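Local coordinates for uncharacterized bacterial lipoprotein (PDB 3GF6) that is of unknown function but folds as an all-beta lipoprotein of two antiparallel sheets, from Bacteroides thetaiotaomicron, at residues L30-S34 against V72-V78; L57-L63 against F190-L196; V124-W129 against Q199-N203. All blocks are in the same frame, centred on the assembly; numbering follows the deposited sequence. Where two conformers were deposited one is given.

Contact 1: L30-S34 against V72-V78; sequences LVARS and VADFNGV
A classic beta bulge, in which Val31 and Ala32 both face Leu217, lies where two waters bridge Val31 O to the backbone of Ala73. Residues 30-34 lie in strand 29-35 of a two-sheet, all-beta fold, consistent with a family grouped with the C1q/TNF-like proteins. Residues 72-78 lie in the loop after strand 67-68 and form no strand of their own. Val31, at phi/psi -109/-17, breaks the otherwise extended backbone. One water donates to Val31 O (2.9 Å) and Ala73 O (2.7 Å); the other donates to Val31 O (2.7 Å) and accepts from Ala73 N (3.0 Å).

Between strand and loop, Ala32 CA stands 5.6 Å from Val72 CA and Ser34 CA 6.0 Å from Val78 CA. Val72 (chi1 m) points at the strand, its CG1 4.0 Å from Leu30 CD2 and its CB 3.7 Å from Val31 O. Phe75 takes chi1 p, which lays its ring over Ala32 in a CH-pi contact: Ala32 CB sits 3.6 Å from the ring centroid, only 4° off the normal. Arg33 O meets the ring edge, 3.5 Å from Phe75 CE1; the CA-to-CB bond of Arg33 points away from the loop, and its NH1 forms a salt bridge with Asp69.

A type I turn from Phe75 to Val78 closes with Val78 N to Phe75 O at 3.2 Å. A CB on Gly77 would collide with Phe75 CE2. Ser34 OG, hydrogen-bonded to Asn65 ND2, adds a weak bond to Gly77 O at 3.5 Å.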
loop_
_atom_site.group_PDB
_atom_site.type_symbol
_atom_site.label_atom_id
_atom_site.label_comp_id
_atom_site.label_asym_id
_atom_site.label_seq_id
_atom_site.Cartn_x
_atom_site.Cartn_y
_atom_site.Cartn_z
ATOM N N LEU A 30 -16.919 11.720 -8.484
ATOM C CA LEU A 30 -15.676 11.609 -7.739
ATOM C C LEU A 30 -16.008 11.646 -6.267
ATOM O O LEU A 30 -16.552 12.636 -5.798
ATOM C CB LEU A 30 -14.701 12.759 -8.062
ATOM C CG LEU A 30 -13.332 12.747 -7.351
ATOM C CD1 LEU A 30 -12.413 11.708 -7.927
ATOM C CD2 LEU A 30 -12.655 14.150 -7.425
ATOM N N VAL A 31 -15.702 10.573 -5.536
ATOM C CA VAL A 31 -16.056 10.515 -4.113
ATOM C C VAL A 31 -14.845 10.628 -3.212
ATOM O O VAL A 31 -14.976 10.914 -2.036
ATOM C CB VAL A 31 -16.915 9.280 -3.754
ATOM C CG1 VAL A 31 -18.348 9.435 -4.404
ATOM C CG2 VAL A 31 -16.267 7.947 -4.116
ATOM N N ALA A 32 -13.671 10.409 -3.759
ATOM C CA ALA A 32 -12.432 10.641 -3.004
ATOM C C ALA A 32 -11.294 10.921 -4.004
ATOM O O ALA A 32 -11.225 10.334 -5.119
ATOM C CB ALA A 32 -12.078 9.457 -2.061
ATOM N N ARG A 33 -10.446 11.849 -3.602
ATOM C CA ARG A 33 -9.247 12.218 -4.346
ATOM C C ARG A 33 -8.241 12.829 -3.401
ATOM O O ARG A 33 -8.560 13.749 -2.616
ATOM C CB ARG A 33 -9.576 13.200 -5.479
ATOM C CG ARG A 33 -8.333 13.864 -6.135
ATOM C CD ARG A 33 -8.686 14.603 -7.425
ATOM N NE ARG A 33 -7.479 15.216 -7.962
ATOM C CZ ARG A 33 -7.178 16.509 -7.918
ATOM N NH1 ARG A 33 -8.013 17.396 -7.391
ATOM N NH2 ARG A 33 -6.022 16.917 -8.425
ATOM N N SER A 34 -7.029 12.279 -3.464
ATOM C CA SER A 34 -5.864 12.835 -2.788
ATOM C C SER A 34 -4.707 12.948 -3.777
ATOM O O SER A 34 -4.592 12.157 -4.717
ATOM C CB SER A 34 -5.456 11.986 -1.575
ATOM O OG SER A 34 -5.016 10.688 -1.955
ATOM N N VAL A 72 -14.504 16.844 -1.981
ATOM C CA VAL A 72 -14.845 15.517 -1.486
ATOM C C VAL A 72 -14.760 15.465 0.043
ATOM O O VAL A 72 -14.062 16.271 0.677
ATOM C CB VAL A 72 -13.927 14.424 -2.067
ATOM C CG1 VAL A 72 -13.919 14.467 -3.631
ATOM C CG2 VAL A 72 -12.509 14.519 -1.484
ATOM N N ALA A 73 -15.437 14.472 0.627
ATOM C CA ALA A 73 -15.368 14.234 2.064
ATOM C C ALA A 73 -13.949 13.862 2.496
ATOM O O ALA A 73 -13.221 13.232 1.745
ATOM C CB ALA A 73 -16.308 13.081 2.456
ATOM N N ASP A 74 -13.589 14.209 3.726
ATOM C CA ASP A 74 -12.369 13.682 4.324
ATOM C C ASP A 74 -12.328 12.172 4.246
ATOM O O ASP A 74 -13.351 11.512 4.407
ATOM C CB ASP A 74 -12.276 14.060 5.793
ATOM C CG ASP A 74 -12.016 15.540 6.015
ATOM O OD1 ASP A 74 -11.784 16.304 5.040
ATOM O OD2 ASP A 74 -12.023 15.911 7.211
ATOM N N PHE A 75 -11.142 11.627 4.005
ATOM C CA PHE A 75 -10.965 10.167 3.997
ATOM C C PHE A 75 -9.581 9.828 4.477
ATOM O O PHE A 75 -8.693 10.688 4.489
ATOM C CB PHE A 75 -11.316 9.532 2.636
ATOM C CG PHE A 75 -10.357 9.851 1.482
ATOM C CD1 PHE A 75 -10.299 11.121 0.915
ATOM C CD2 PHE A 75 -9.550 8.852 0.929
ATOM C CE1 PHE A 75 -9.450 11.378 -0.174
ATOM C CE2 PHE A 75 -8.676 9.109 -0.133
ATOM C CZ PHE A 75 -8.623 10.379 -0.676
ATOM N N ASN A 76 -9.367 8.559 4.818
ATOM C CA ASN A 76 -8.101 8.137 5.424
ATOM C C ASN A 76 -6.913 8.166 4.517
ATOM O O ASN A 76 -5.805 8.052 4.986
ATOM C CB ASN A 76 -8.213 6.731 6.006
ATOM C CG ASN A 76 -9.249 6.631 7.122
ATOM O OD1 ASN A 76 -9.562 7.619 7.814
ATOM N ND2 ASN A 76 -9.773 5.417 7.324
ATOM N N GLY A 77 -7.112 8.323 3.214
ATOM C CA GLY A 77 -6.019 8.446 2.296
ATOM C C GLY A 77 -5.377 9.817 2.235
ATOM O O GLY A 77 -4.497 10.035 1.418
ATOM N N VAL A 78 -5.845 10.742 3.076
ATOM C CA VAL A 78 -5.274 12.087 3.165
ATOM C C VAL A 78 -4.364 12.188 4.365
ATOM O O VAL A 78 -4.773 11.923 5.499
ATOM C CB VAL A 78 -6.377 13.159 3.263
ATOM C CG1 VAL A 78 -5.751 14.598 3.393
ATOM C CG2 VAL A 78 -7.326 13.041 2.076
HETATM O O HOH W 1 -13.848 10.880 0.597
HETATM O O HOH W 2 -16.960 12.422 -0.975
#

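Contact 2: L57-L63 against F190-L196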
loop_
_atom_site.group_PDB
_atom_site.type_symbol
_atom_site.label_atom_id
_atom_site.label_comp_id
_atom_site.label_asym_id
_atom_site.label_seq_id
_atom_site.Cartn_x
_atom_site.Cartn_y
_atom_site.Cartn_z
ATOM N N LEU A 57 12.313 -7.625 10.350
ATOM C CA LEU A 57 11.339 -6.544 10.570
ATOM C C LEU A 57 10.213 -6.620 9.537
ATOM O O LEU A 57 10.428 -6.304 8.353
ATOM C CB LEU A 57 12.044 -5.196 10.502
ATOM C CG LEU A 57 13.190 -4.930 11.485
ATOM C CD1 LEU A 57 13.976 -3.694 11.003
ATOM C CD2 LEU A 57 12.665 -4.732 12.898
ATOM N N THR A 58 9.029 -6.989 10.001
ATOM C CA THR A 58 7.830 -7.107 9.144
ATOM C C THR A 58 6.932 -5.910 9.458
ATOM O O THR A 58 6.559 -5.691 10.634
ATOM C CB THR A 58 7.110 -8.403 9.390
ATOM O OG1 THR A 58 8.047 -9.491 9.307
ATOM C CG2 THR A 58 5.991 -8.547 8.348
ATOM N N PHE A 59 6.598 -5.115 8.433
ATOM C CA PHE A 59 5.774 -3.924 8.645
ATOM C C PHE A 59 5.000 -3.543 7.439
ATOM O O PHE A 59 5.294 -4.019 6.329
ATOM C CB PHE A 59 6.594 -2.725 9.169
ATOM C CG PHE A 59 7.775 -2.372 8.330
ATOM C CD1 PHE A 59 7.661 -1.566 7.198
ATOM C CD2 PHE A 59 9.016 -2.857 8.659
ATOM C CE1 PHE A 59 8.815 -1.296 6.411
ATOM C CE2 PHE A 59 10.139 -2.566 7.892
ATOM C CZ PHE A 59 10.034 -1.773 6.790
HETATM N N MSE A 60 3.959 -2.727 7.653
HETATM C CA MSE A 60 3.174 -2.271 6.556
HETATM C C MSE A 60 3.050 -0.750 6.568
HETATM O O MSE A 60 3.306 -0.093 7.579
HETATM C CB MSE A 60 1.796 -2.963 6.517
HETATM C CG MSE A 60 0.978 -2.635 7.654
HETATM SE SE MSE A 60 -0.243 -1.140 7.300
HETATM C CE MSE A 60 -1.157 -1.608 8.951
ATOM N N ILE A 61 2.692 -0.234 5.394
ATOM C CA ILE A 61 2.591 1.207 5.188
ATOM C C ILE A 61 1.141 1.523 4.843
ATOM O O ILE A 61 0.518 0.920 3.933
ATOM C CB ILE A 61 3.500 1.710 4.042
ATOM C CG1 ILE A 61 4.951 1.300 4.256
ATOM C CG2 ILE A 61 3.345 3.261 3.873
ATOM C CD1 ILE A 61 5.550 1.793 5.547
ATOM N N ASP A 62 0.572 2.480 5.577
ATOM C CA ASP A 62 -0.718 3.081 5.192
ATOM C C ASP A 62 -0.370 4.168 4.187
ATOM O O ASP A 62 0.321 5.134 4.524
ATOM C CB ASP A 62 -1.455 3.719 6.383
ATOM C CG ASP A 62 -2.059 2.682 7.344
ATOM O OD1 ASP A 62 -2.030 1.466 7.093
ATOM O OD2 ASP A 62 -2.547 3.096 8.402
ATOM N N LEU A 63 -0.851 4.026 2.959
ATOM C CA LEU A 63 -0.453 4.918 1.861
ATOM C C LEU A 63 -1.383 6.121 1.795
ATOM O O LEU A 63 -2.608 5.983 1.694
ATOM C CB LEU A 63 -0.473 4.187 0.532
ATOM C CG LEU A 63 0.657 3.150 0.376
ATOM C CD1 LEU A 63 0.271 2.284 -0.835
ATOM C CD2 LEU A 63 2.003 3.799 0.201
ATOM N N PHE A 190 -5.463 0.251 0.693
ATOM C CA PHE A 190 -4.290 0.577 -0.177
ATOM C C PHE A 190 -3.068 0.692 0.697
ATOM O O PHE A 190 -2.990 1.571 1.557
ATOM C CB PHE A 190 -4.579 1.820 -1.011
ATOM C CG PHE A 190 -3.541 2.158 -2.038
ATOM C CD1 PHE A 190 -2.963 1.176 -2.865
ATOM C CD2 PHE A 190 -3.190 3.499 -2.242
ATOM C CE1 PHE A 190 -1.994 1.530 -3.837
ATOM C CE2 PHE A 190 -2.231 3.846 -3.186
ATOM C CZ PHE A 190 -1.633 2.859 -3.976
ATOM N N ASN A 191 -2.163 -0.285 0.544
ATOM C CA ASN A 191 -1.028 -0.450 1.438
ATOM C C ASN A 191 0.200 -0.990 0.732
ATOM O O ASN A 191 0.105 -1.546 -0.365
ATOM C CB ASN A 191 -1.321 -1.426 2.591
ATOM C CG ASN A 191 -2.493 -1.012 3.442
ATOM O OD1 ASN A 191 -2.344 -0.376 4.525
ATOM N ND2 ASN A 191 -3.679 -1.376 2.988
ATOM N N LEU A 192 1.346 -0.798 1.373
ATOM C CA LEU A 192 2.544 -1.590 1.113
ATOM C C LEU A 192 2.723 -2.599 2.249
ATOM O O LEU A 192 2.523 -2.275 3.437
ATOM C CB LEU A 192 3.813 -0.747 1.036
ATOM C CG LEU A 192 3.911 0.328 -0.044
ATOM C CD1 LEU A 192 5.273 1.067 0.060
ATOM C CD2 LEU A 192 3.763 -0.267 -1.402
ATOM N N PHE A 193 3.097 -3.813 1.887
ATOM C CA PHE A 193 3.474 -4.859 2.834
ATOM C C PHE A 193 4.950 -5.210 2.605
ATOM O O PHE A 193 5.353 -5.424 1.441
ATOM C CB PHE A 193 2.538 -6.079 2.655
ATOM C CG PHE A 193 1.116 -5.799 3.062
ATOM C CD1 PHE A 193 0.730 -5.830 4.388
ATOM C CD2 PHE A 193 0.155 -5.555 2.127
ATOM C CE1 PHE A 193 -0.537 -5.516 4.764
ATOM C CE2 PHE A 193 -1.137 -5.271 2.493
ATOM C CZ PHE A 193 -1.506 -5.310 3.824
ATOM N N ILE A 194 5.744 -5.149 3.681
ATOM C CA ILE A 194 7.202 -5.252 3.615
ATOM C C ILE A 194 7.743 -6.229 4.649
ATOM O O ILE A 194 7.210 -6.341 5.755
ATOM C CB ILE A 194 7.878 -3.845 3.811
ATOM C CG1 ILE A 194 7.518 -2.925 2.666
ATOM C CG2 ILE A 194 9.455 -3.969 3.901
ATOM C CD1 ILE A 194 7.639 -1.426 3.049
ATOM N N ASN A 195 8.827 -6.932 4.316
ATOM C CA ASN A 195 9.610 -7.615 5.326
ATOM C C ASN A 195 11.088 -7.369 5.032
ATOM O O ASN A 195 11.498 -7.460 3.900
ATOM C CB ASN A 195 9.375 -9.128 5.360
ATOM C CG ASN A 195 10.138 -9.800 6.503
ATOM O OD1 ASN A 195 10.056 -9.350 7.655
ATOM N ND2 ASN A 195 10.942 -10.834 6.184
ATOM N N LEU A 196 11.846 -6.994 6.041
ATOM C CA LEU A 196 13.315 -6.907 5.893
ATOM C C LEU A 196 13.995 -8.033 6.650
ATOM O O LEU A 196 13.573 -8.415 7.733
ATOM C CB LEU A 196 13.852 -5.588 6.449
ATOM C CG LEU A 196 13.105 -4.302 6.093
ATOM C CD1 LEU A 196 13.699 -3.069 6.844
ATOM C CD2 LEU A 196 13.087 -4.066 4.586
HETATM O O HOH W 3 -3.967 3.524 3.609
#
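Regular antiparallel pairing of two strands, buried throughout, defines this contact near the centre of the chain. It illustrates how a beta sandwich joins residues far apart in sequence: 126 residues separate the segments, yet the axes of 57-62 and 190-196 approach to 4.6 Å, with 161° between their N-to-C directions. Three hydrogen-bonded pairs carry the register. Leu57 and Leu196 exchange bonds (Leu57 N to Leu196 O 3.0 Å, Leu196 N to Leu57 O 2.8 Å), as do Phe59 with Ile194 and Ile61 with Leu192. Between them lie the non-hydrogen-bonded pairs Thr58-Asn195 and Met60-Phe193, with Asp62-Asn191 following at the end.

The face bearing Leu57, Phe59 and Ile61 is wholly apolar. Phe59 CE1 lies 3.6 Å from Ile194 CD1, and Leu196 CD1 meets the ring edge, 3.7 Å from Phe59 CE2. Past the end of the strand, Leu63 CD1 lies over a face of the Phe190 ring in a CH-pi contact, 3.6 Å from its centroid. The opposite face is mixed: Thr58 OG1 donates to Asn195 OD1 at 2.6 Å, and CB of the selenomethionine Met60 touches Phe193 CD1 at 3.7 Å.

Within the sheet, strand 82-85 pairs along the far edge of 57-62 and strand 129-139 along that of 190-196. The apolar face packs on strand 203-219 of the second sheet, reaching Val205 and Leu207, while Phe193 meets Phe142 edge-to-face on the other side.

Contact 3: V124-W129 against Q199-N203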
loop_
_atom_site.group_PDB
_atom_site.type_symbol
_atom_site.label_atom_id
_atom_site.label_comp_id
_atom_site.label_asym_id
_atom_site.label_seq_id
_atom_site.Cartn_x
_atom_site.Cartn_y
_atom_site.Cartn_z
ATOM N N VAL A 124 16.079 1.112 3.035
ATOM C CA VAL A 124 16.679 0.766 4.337
ATOM C C VAL A 124 17.926 1.580 4.584
ATOM O O VAL A 124 18.558 2.064 3.629
ATOM C CB VAL A 124 17.083 -0.739 4.472
ATOM C CG1 VAL A 124 16.042 -1.605 3.894
ATOM C CG2 VAL A 124 18.432 -1.012 3.806
ATOM N N SER A 125 18.293 1.751 5.856
ATOM C CA SER A 125 19.466 2.561 6.187
ATOM C C SER A 125 20.647 1.648 6.371
ATOM O O SER A 125 20.499 0.545 6.906
ATOM C CB SER A 125 19.250 3.412 7.450
ATOM O OG SER A 125 18.218 4.362 7.208
ATOM N N GLY A 126 21.817 2.117 5.934
ATOM C CA GLY A 126 23.063 1.382 6.168
ATOM C C GLY A 126 23.123 0.091 5.354
ATOM O O GLY A 126 22.412 -0.045 4.344
ATOM N N ASP A 127 23.957 -0.850 5.800
ATOM C CA ASP A 127 24.286 -2.063 5.009
ATOM C C ASP A 127 24.058 -3.407 5.706
ATOM O O ASP A 127 24.518 -4.432 5.227
ATOM C CB ASP A 127 25.737 -1.994 4.551
ATOM C CG ASP A 127 26.686 -1.837 5.694
ATOM O OD1 ASP A 127 26.402 -2.399 6.779
ATOM O OD2 ASP A 127 27.710 -1.146 5.517
ATOM N N GLU A 128 23.326 -3.402 6.810
ATOM C CA GLU A 128 23.050 -4.620 7.575
ATOM C C GLU A 128 21.644 -5.214 7.376
ATOM O O GLU A 128 21.225 -6.069 8.163
ATOM C CB GLU A 128 23.247 -4.320 9.045
ATOM C CG GLU A 128 24.467 -3.433 9.258
ATOM C CD GLU A 128 25.201 -3.782 10.495
ATOM O OE1 GLU A 128 25.258 -2.919 11.394
ATOM O OE2 GLU A 128 25.690 -4.930 10.569
ATOM N N TRP A 129 20.965 -4.804 6.313
ATOM C CA TRP A 129 19.561 -5.205 6.037
ATOM C C TRP A 129 19.319 -5.245 4.548
ATOM O O TRP A 129 19.985 -4.535 3.795
ATOM C CB TRP A 129 18.591 -4.164 6.618
ATOM C CG TRP A 129 18.581 -4.112 8.126
ATOM C CD1 TRP A 129 19.271 -3.264 8.913
ATOM C CD2 TRP A 129 17.810 -4.941 8.992
ATOM N NE1 TRP A 129 18.999 -3.521 10.239
ATOM C CE2 TRP A 129 18.098 -4.546 10.308
ATOM C CE3 TRP A 129 16.900 -5.990 8.776
ATOM C CZ2 TRP A 129 17.519 -5.146 11.407
ATOM C CZ3 TRP A 129 16.318 -6.588 9.867
ATOM C CH2 TRP A 129 16.648 -6.170 11.173
ATOM N N GLN A 199 20.847 -8.256 10.049
ATOM C CA GLN A 199 21.721 -8.744 11.127
ATOM C C GLN A 199 21.482 -8.051 12.470
ATOM O O GLN A 199 22.070 -8.446 13.473
ATOM C CB GLN A 199 23.199 -8.561 10.752
ATOM C CG GLN A 199 23.598 -9.054 9.363
ATOM C CD GLN A 199 23.018 -10.402 9.025
ATOM O OE1 GLN A 199 22.333 -10.557 8.001
ATOM N NE2 GLN A 199 23.253 -11.379 9.885
ATOM N N LYS A 200 20.636 -7.021 12.491
ATOM C CA LYS A 200 20.435 -6.204 13.680
ATOM C C LYS A 200 18.986 -6.304 14.215
ATOM O O LYS A 200 18.180 -7.111 13.757
ATOM C CB LYS A 200 20.826 -4.747 13.359
ATOM C CG LYS A 200 22.320 -4.574 12.950
ATOM C CD LYS A 200 23.241 -4.841 14.125
ATOM C CE LYS A 200 24.713 -4.668 13.772
ATOM N NZ LYS A 200 25.571 -5.605 14.547
ATOM N N ARG A 201 18.658 -5.450 15.186
ATOM C CA ARG A 201 17.360 -5.479 15.844
ATOM C C ARG A 201 16.445 -4.394 15.300
ATOM O O ARG A 201 15.238 -4.530 15.357
ATOM C CB ARG A 201 17.590 -5.231 17.345
ATOM C CG ARG A 201 16.449 -5.473 18.287
ATOM C CD ARG A 201 15.676 -4.189 18.527
ATOM N NE ARG A 201 14.433 -4.382 19.251
ATOM C CZ ARG A 201 14.260 -4.037 20.511
ATOM N NH1 ARG A 201 15.267 -3.517 21.204
ATOM N NH2 ARG A 201 13.088 -4.215 21.095
ATOM N N GLU A 202 17.011 -3.292 14.812
ATOM C CA GLU A 202 16.184 -2.184 14.309
ATOM C C GLU A 202 16.744 -1.642 13.012
ATOM O O GLU A 202 17.891 -1.912 12.675
ATOM C CB GLU A 202 16.120 -1.057 15.346
ATOM C CG GLU A 202 17.449 -0.352 15.628
ATOM C CD GLU A 202 18.352 -1.105 16.604
ATOM O OE1 GLU A 202 17.940 -1.317 17.763
ATOM O OE2 GLU A 202 19.471 -1.480 16.212
ATOM N N ASN A 203 15.932 -0.855 12.309
ATOM C CA ASN A 203 16.443 -0.113 11.170
ATOM C C ASN A 203 15.692 1.179 10.963
ATOM O O ASN A 203 14.483 1.246 11.157
ATOM C CB ASN A 203 16.373 -0.901 9.875
ATOM C CG ASN A 203 17.208 -0.241 8.769
ATOM O OD1 ASN A 203 16.664 0.110 7.706
ATOM N ND2 ASN A 203 18.521 0.008 9.059
HETATM O O HOH W 4 20.541 -1.221 11.374
#
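Residues 199-203 begin with a backbone bond, Gln199 N donating to Glu128 O at 2.9 Å. Lys200 follows, its aliphatic chain beside Glu128; the charges stay beyond salt-bridge range, with Glu128 OE2 4.0 Å from Lys200 NZ. Lys200 O, meanwhile, sits 3.1 Å from Trp129 CZ2. Arg201 brings its backbone N to the edge of the indole, whereas its CA-to-CB bond points away from 124-129 and its NH2 is hydrogen-bonded to Tyr48 O. Asn203 does most of the polar work: Ser125 N donates to Asn203 OD1 (3.0 Å) and Asn203 ND2 donates to Ser125 O (3.0 Å), so one amide group imitates a backbone pairing partner. Its CB covers a face of the Trp129 five-membered ring, 3.9 Å from the centroid, and a water accepts from Trp129 NE1 at 3.0 Å and, weakly, from Asn203 ND2 at 3.3 Å. Both segments are connections that cross from one sheet to the other, and they pack around the buried Trp129 at one end of the two-sheet fold, as intersheet connections of a beta sandwich do.

The three contacts are spread along the sandwich. Contacts 1 and 3 lie on opposite sides of the chain's centre, their own centres about 35 Å apart, with contact 2 between them, its centre about 22 Å from that of the first and 16 Å from that of the third. Contact 2 belongs to one sheet, strand 30-34 to the other, and the loops of contact 3 run between the two. Leu57 and Leu196 join contacts 2 and 3 directly: Leu57 CD1 packs 3.6 Å from Trp129 CH2. Along the chain contact 1 closes before contact 3 opens, while contact 2 crosses both, so distant parts of the sequence are woven into one fold.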